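Local coordinates for protein 5-formaminoimidazole-4-carboxamide-1-(beta)-D-ribofuranosyl 5'-monophosphate synthetase (Methanocaldococcus jannaschii, PDB 2R7N) that catalyses the ATP- and formate-dependent formylation of AICAR to FAICAR, a step of purine biosynthesis that proceeds here without folates, at residues D17-A22 / N86-P91; F207-F212 / P269-M274. One frame throughout, in Å; residues are numbered along the deposited sequence.

Contact 1 (D17-A22 / N86-P91)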
# COMPACT_ATOMS: atom_id res chain seq x y z
N ASP A 17 11.46 -11.02 24.17
CA ASP A 17 11.88 -10.79 22.79
C ASP A 17 11.06 -11.68 21.87
O ASP A 17 11.11 -11.52 20.65
CB ASP A 17 13.37 -11.11 22.58
CG ASP A 17 14.28 -10.24 23.43
OD1 ASP A 17 14.01 -9.03 23.58
OD2 ASP A 17 15.29 -10.79 23.93
N GLU A 18 10.32 -12.62 22.45
CA GLU A 18 9.63 -13.63 21.67
C GLU A 18 8.15 -13.84 22.02
O GLU A 18 7.63 -14.95 21.89
CB GLU A 18 10.38 -14.96 21.76
CG GLU A 18 11.84 -14.85 21.35
CD GLU A 18 12.57 -16.16 21.40
OE1 GLU A 18 11.95 -17.19 21.75
OE2 GLU A 18 13.79 -16.17 21.10
N ILE A 19 7.48 -12.77 22.45
CA ILE A 19 6.05 -12.85 22.78
C ILE A 19 5.27 -13.28 21.53
O ILE A 19 5.33 -12.62 20.49
CB ILE A 19 5.51 -11.49 23.26
CG1 ILE A 19 5.83 -11.24 24.74
CG2 ILE A 19 4.00 -11.44 23.08
CD1 ILE A 19 6.80 -12.21 25.36
N THR A 20 4.58 -14.42 21.63
CA THR A 20 3.68 -14.85 20.57
C THR A 20 2.24 -14.48 20.93
O THR A 20 1.96 -13.97 22.02
CB THR A 20 3.74 -16.36 20.35
OG1 THR A 20 3.40 -17.01 21.57
CG2 THR A 20 5.14 -16.80 19.92
N ILE A 21 1.32 -14.72 20.01
CA ILE A 21 -0.08 -14.51 20.32
C ILE A 21 -0.79 -15.80 20.07
O ILE A 21 -0.65 -16.40 19.01
CB ILE A 21 -0.70 -13.36 19.52
CG1 ILE A 21 -0.28 -12.02 20.13
CG2 ILE A 21 -2.23 -13.49 19.49
CD1 ILE A 21 -0.64 -10.84 19.31
N ALA A 22 -1.52 -16.27 21.08
CA ALA A 22 -2.25 -17.52 20.92
C ALA A 22 -3.76 -17.34 21.11
O ALA A 22 -4.21 -16.43 21.82
CB ALA A 22 -1.71 -18.59 21.85
N ASN A 86 5.82 -18.39 25.15
CA ASN A 86 5.65 -16.98 25.52
C ASN A 86 4.40 -16.37 24.90
O ASN A 86 4.41 -15.22 24.47
CB ASN A 86 6.88 -16.17 25.10
CG ASN A 86 8.15 -16.70 25.72
OD1 ASN A 86 8.44 -16.46 26.89
ND2 ASN A 86 8.92 -17.44 24.92
N SER A 87 3.32 -17.14 24.88
CA SER A 87 2.06 -16.71 24.27
C SER A 87 1.21 -15.92 25.23
O SER A 87 0.96 -16.36 26.35
CB SER A 87 1.26 -17.92 23.81
OG SER A 87 2.07 -18.83 23.08
N ILE A 88 0.77 -14.74 24.79
CA ILE A 88 -0.36 -14.07 25.40
C ILE A 88 -1.60 -14.64 24.70
O ILE A 88 -1.63 -14.75 23.47
CB ILE A 88 -0.30 -12.56 25.21
CG1 ILE A 88 0.99 -12.00 25.84
CG2 ILE A 88 -1.54 -11.89 25.82
CD1 ILE A 88 1.01 -10.48 25.95
N VAL A 89 -2.58 -15.05 25.49
CA VAL A 89 -3.80 -15.64 24.94
C VAL A 89 -4.87 -14.59 24.68
O VAL A 89 -5.09 -13.67 25.48
CB VAL A 89 -4.36 -16.75 25.83
CG1 VAL A 89 -5.66 -17.30 25.24
CG2 VAL A 89 -3.34 -17.86 25.99
N VAL A 90 -5.53 -14.70 23.53
CA VAL A 90 -6.62 -13.80 23.21
C VAL A 90 -7.92 -14.59 23.28
O VAL A 90 -8.16 -15.47 22.45
CB VAL A 90 -6.43 -13.12 21.84
CG1 VAL A 90 -7.63 -12.24 21.51
CG2 VAL A 90 -5.15 -12.31 21.84
N PRO A 91 -8.73 -14.29 24.30
CA PRO A 91 -9.93 -15.06 24.55
C PRO A 91 -11.04 -14.70 23.58
O PRO A 91 -11.06 -13.59 23.03
CB PRO A 91 -10.32 -14.63 25.97
CG PRO A 91 -9.83 -13.24 26.09
CD PRO A 91 -8.57 -13.18 25.25
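Thr20, Ile21 and Ala22 run parallel to Ser87, Ile88 and Val89, the short strand axes approaching to 4.3 Å at 35°, and four backbone bonds zip the pair together. Thr20 N gives to Asn86 O and Ile88 N to Thr20 O; Ala22 N reaches Ile88 O at 2.8 Å in an almost straight bond (176° at the hydrogen), and Val90 N gives to Ala22 O at 2.8 Å. Asn86 enters this pattern straight from the Schellman motif that ends helix 76-84, where its positive phi turns the chain toward the strand.

On one face of the sheet two hydroxyls come within hydrogen-bonding distance, Thr20 OG1 lying 2.7 Å from Ser87 OG; Leu82 O is a weak alternative partner for Ser87 OG. With OG1 set between its own backbone N and carbonyl carbon (chi1 58°), Thr20 also hydrogen-bonds Leu85 O, which ties strand 20-24 to the residue just past helix 76-84. Beside this pair Ala22 CB rests on Ser87 CB at 3.6 Å, and Val44 of strand 43-48 packs against the same residues.

The strand order, 63-67, 43-48, 20-24, 87-89, with helices in the connections, is that of a Rossmann-like half, consistent with the N-terminal domain of ATP-grasp enzymes. Strand 20-24 is therefore an inner strand, bonded on its other flank through Ile21 to Ser42 and Val44.

Ile21 and Ile88 line the other face, both against Ile347 of helix 339-353. Next to them Ile19 CG2 touches Ile88 CG1 at 4.1 Å, and Val90 CG2 touches Ile21 CG2 at 3.9 Å, each pair at a slant. Just before the two strands begin, Asn86 CB sits 3.5 Å from Glu18 O, while the Glu18 carboxylate turns to Phe64 N of the second subunit.

Contact 2 (F207-F212 / P269-M274)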
# COMPACT_ATOMS: atom_id res chain seq x y z
N PHE A 207 -27.78 -3.43 15.08
CA PHE A 207 -26.40 -3.02 14.98
C PHE A 207 -25.61 -3.67 16.12
O PHE A 207 -25.76 -3.28 17.27
CB PHE A 207 -26.30 -1.51 15.11
CG PHE A 207 -26.96 -0.75 13.98
CD1 PHE A 207 -26.25 -0.45 12.83
CD2 PHE A 207 -28.27 -0.32 14.09
CE1 PHE A 207 -26.84 0.27 11.80
CE2 PHE A 207 -28.87 0.39 13.06
CZ PHE A 207 -28.16 0.68 11.91
N CYS A 208 -24.82 -4.69 15.80
CA CYS A 208 -23.84 -5.20 16.75
C CYS A 208 -22.58 -4.34 16.61
O CYS A 208 -21.88 -4.39 15.60
CB CYS A 208 -23.56 -6.68 16.52
SG CYS A 208 -25.09 -7.68 16.43
N ILE A 209 -22.32 -3.52 17.62
CA ILE A 209 -21.33 -2.46 17.56
C ILE A 209 -20.07 -2.85 18.29
O ILE A 209 -20.08 -3.05 19.51
CB ILE A 209 -21.85 -1.20 18.25
CG1 ILE A 209 -23.16 -0.74 17.59
CG2 ILE A 209 -20.79 -0.13 18.21
CD1 ILE A 209 -23.91 0.31 18.38
N HIS A 210 -18.98 -2.94 17.54
CA HIS A 210 -17.73 -3.42 18.11
C HIS A 210 -16.84 -2.26 18.55
O HIS A 210 -16.44 -1.43 17.75
CB HIS A 210 -17.05 -4.35 17.12
CG HIS A 210 -17.97 -5.38 16.55
ND1 HIS A 210 -18.23 -6.58 17.17
CD2 HIS A 210 -18.72 -5.37 15.42
CE1 HIS A 210 -19.09 -7.28 16.44
NE2 HIS A 210 -19.40 -6.57 15.38
N TYR A 211 -16.57 -2.21 19.85
CA TYR A 211 -15.71 -1.17 20.41
C TYR A 211 -14.39 -1.76 20.85
O TYR A 211 -14.26 -2.97 21.03
CB TYR A 211 -16.33 -0.49 21.63
CG TYR A 211 -17.71 0.09 21.49
CD1 TYR A 211 -17.89 1.45 21.36
CD2 TYR A 211 -18.84 -0.74 21.54
CE1 TYR A 211 -19.17 1.99 21.26
CE2 TYR A 211 -20.12 -0.21 21.44
CZ TYR A 211 -20.28 1.15 21.30
OH TYR A 211 -21.54 1.68 21.20
N PHE A 212 -13.42 -0.89 21.06
CA PHE A 212 -12.17 -1.27 21.65
C PHE A 212 -11.82 -0.23 22.68
O PHE A 212 -11.60 0.94 22.34
CB PHE A 212 -11.08 -1.31 20.58
CG PHE A 212 -9.79 -1.88 21.08
CD1 PHE A 212 -9.53 -3.23 20.96
CD2 PHE A 212 -8.86 -1.08 21.72
CE1 PHE A 212 -8.37 -3.77 21.44
CE2 PHE A 212 -7.69 -1.62 22.20
CZ PHE A 212 -7.44 -2.96 22.07
N PRO A 269 -22.58 9.81 18.04
CA PRO A 269 -22.50 10.39 19.37
C PRO A 269 -23.19 9.50 20.40
O PRO A 269 -22.67 9.30 21.51
CB PRO A 269 -23.23 11.73 19.21
CG PRO A 269 -23.11 12.07 17.76
CD PRO A 269 -23.10 10.75 17.03
N GLN A 270 -24.33 8.94 20.03
CA GLN A 270 -25.03 8.01 20.92
C GLN A 270 -24.19 6.76 21.08
O GLN A 270 -23.96 6.28 22.19
CB GLN A 270 -26.41 7.66 20.38
CG GLN A 270 -27.29 6.89 21.35
CD GLN A 270 -28.57 6.36 20.72
OE1 GLN A 270 -29.18 5.42 21.23
NE2 GLN A 270 -28.97 6.96 19.61
N VAL A 271 -23.73 6.23 19.95
CA VAL A 271 -22.94 5.00 19.92
C VAL A 271 -21.69 5.09 20.80
O VAL A 271 -21.36 4.14 21.51
CB VAL A 271 -22.51 4.66 18.48
CG1 VAL A 271 -21.51 3.51 18.48
CG2 VAL A 271 -23.73 4.31 17.64
N PHE A 272 -21.01 6.23 20.73
CA PHE A 272 -19.78 6.41 21.51
C PHE A 272 -20.09 6.59 22.99
O PHE A 272 -19.41 6.01 23.84
CB PHE A 272 -18.96 7.59 20.99
CG PHE A 272 -18.02 7.24 19.87
CD1 PHE A 272 -18.31 7.60 18.56
CD2 PHE A 272 -16.85 6.55 20.12
CE1 PHE A 272 -17.46 7.28 17.52
CE2 PHE A 272 -15.99 6.22 19.08
CZ PHE A 272 -16.29 6.59 17.79
N GLU A 273 -21.12 7.38 23.30
CA GLU A 273 -21.57 7.55 24.69
C GLU A 273 -21.89 6.21 25.34
O GLU A 273 -21.60 6.00 26.51
CB GLU A 273 -22.78 8.48 24.76
CG GLU A 273 -23.17 8.89 26.17
CD GLU A 273 -22.13 9.79 26.82
OE1 GLU A 273 -21.64 10.73 26.16
OE2 GLU A 273 -21.80 9.57 28.01
N MET A 274 -22.47 5.30 24.57
CA MET A 274 -22.84 3.99 25.08
C MET A 274 -21.60 3.19 25.46
O MET A 274 -21.59 2.47 26.46
CB MET A 274 -23.63 3.20 24.04
CG MET A 274 -25.04 3.69 23.84
SD MET A 274 -25.85 2.87 22.45
CE MET A 274 -25.29 1.19 22.58
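Tyr211 OH donates to Val271 O over 2.5 Å, a very short distance whose exact value deserves caution at this resolution. The acceptor lies at the edge of the phenol ring and in its plane, so the ring comes at the helix edge-on. Tyr211 CG stands anti to its carbonyl carbon (chi1 -54°), which sends the phenol from the strand toward the helix backbone. Tyr211 OH has Val271 CG1 at 3.3 Å and Met274 CB at 3.8 Å, an apolar setting for a buried hydroxyl.

Val271 also touches Ile209, which sits two residues before Tyr211. Val271 CG1, anti to the backbone N (chi1 171°), reaches Ile209 CG2 at 3.7 Å, and Ile209 CD1 lies against both methyls, 4.0 Å from Val271 CG1 and about as far from Val271 CG2. Phe294 of strand 292-300 lies against the Tyr211 ring with nearly parallel planes, and Leu296 touches both Tyr211 and Met274.

The segment axes pass 10.2 Å apart at 58°, with side chains filling the gap: helix 268-285 lies across one face of the antiparallel sheet of an ATP-grasp domain.

How the contacts relate
Both contacts are buried, yet they join different elements. Contact 1 pairs two adjacent strands of the parallel sheet, so backbone bonds do most of the work; contact 2 sets a helix on a strand of the antiparallel sheet, where side chains span the distance and one phenol supplies the polar link. The centres of contact 1 and contact 2 are about 28 Å apart, and the nearest atoms of contact 1 and contact 2 about 9 Å. Helix 339-353 touches Ile19, Ile21 and Ile88 of contact 1 and also Phe212 of strand 205-214, which takes no part in contact 2. Contact 1 borders the second subunit through Glu18, contact 2 the third through Phe272.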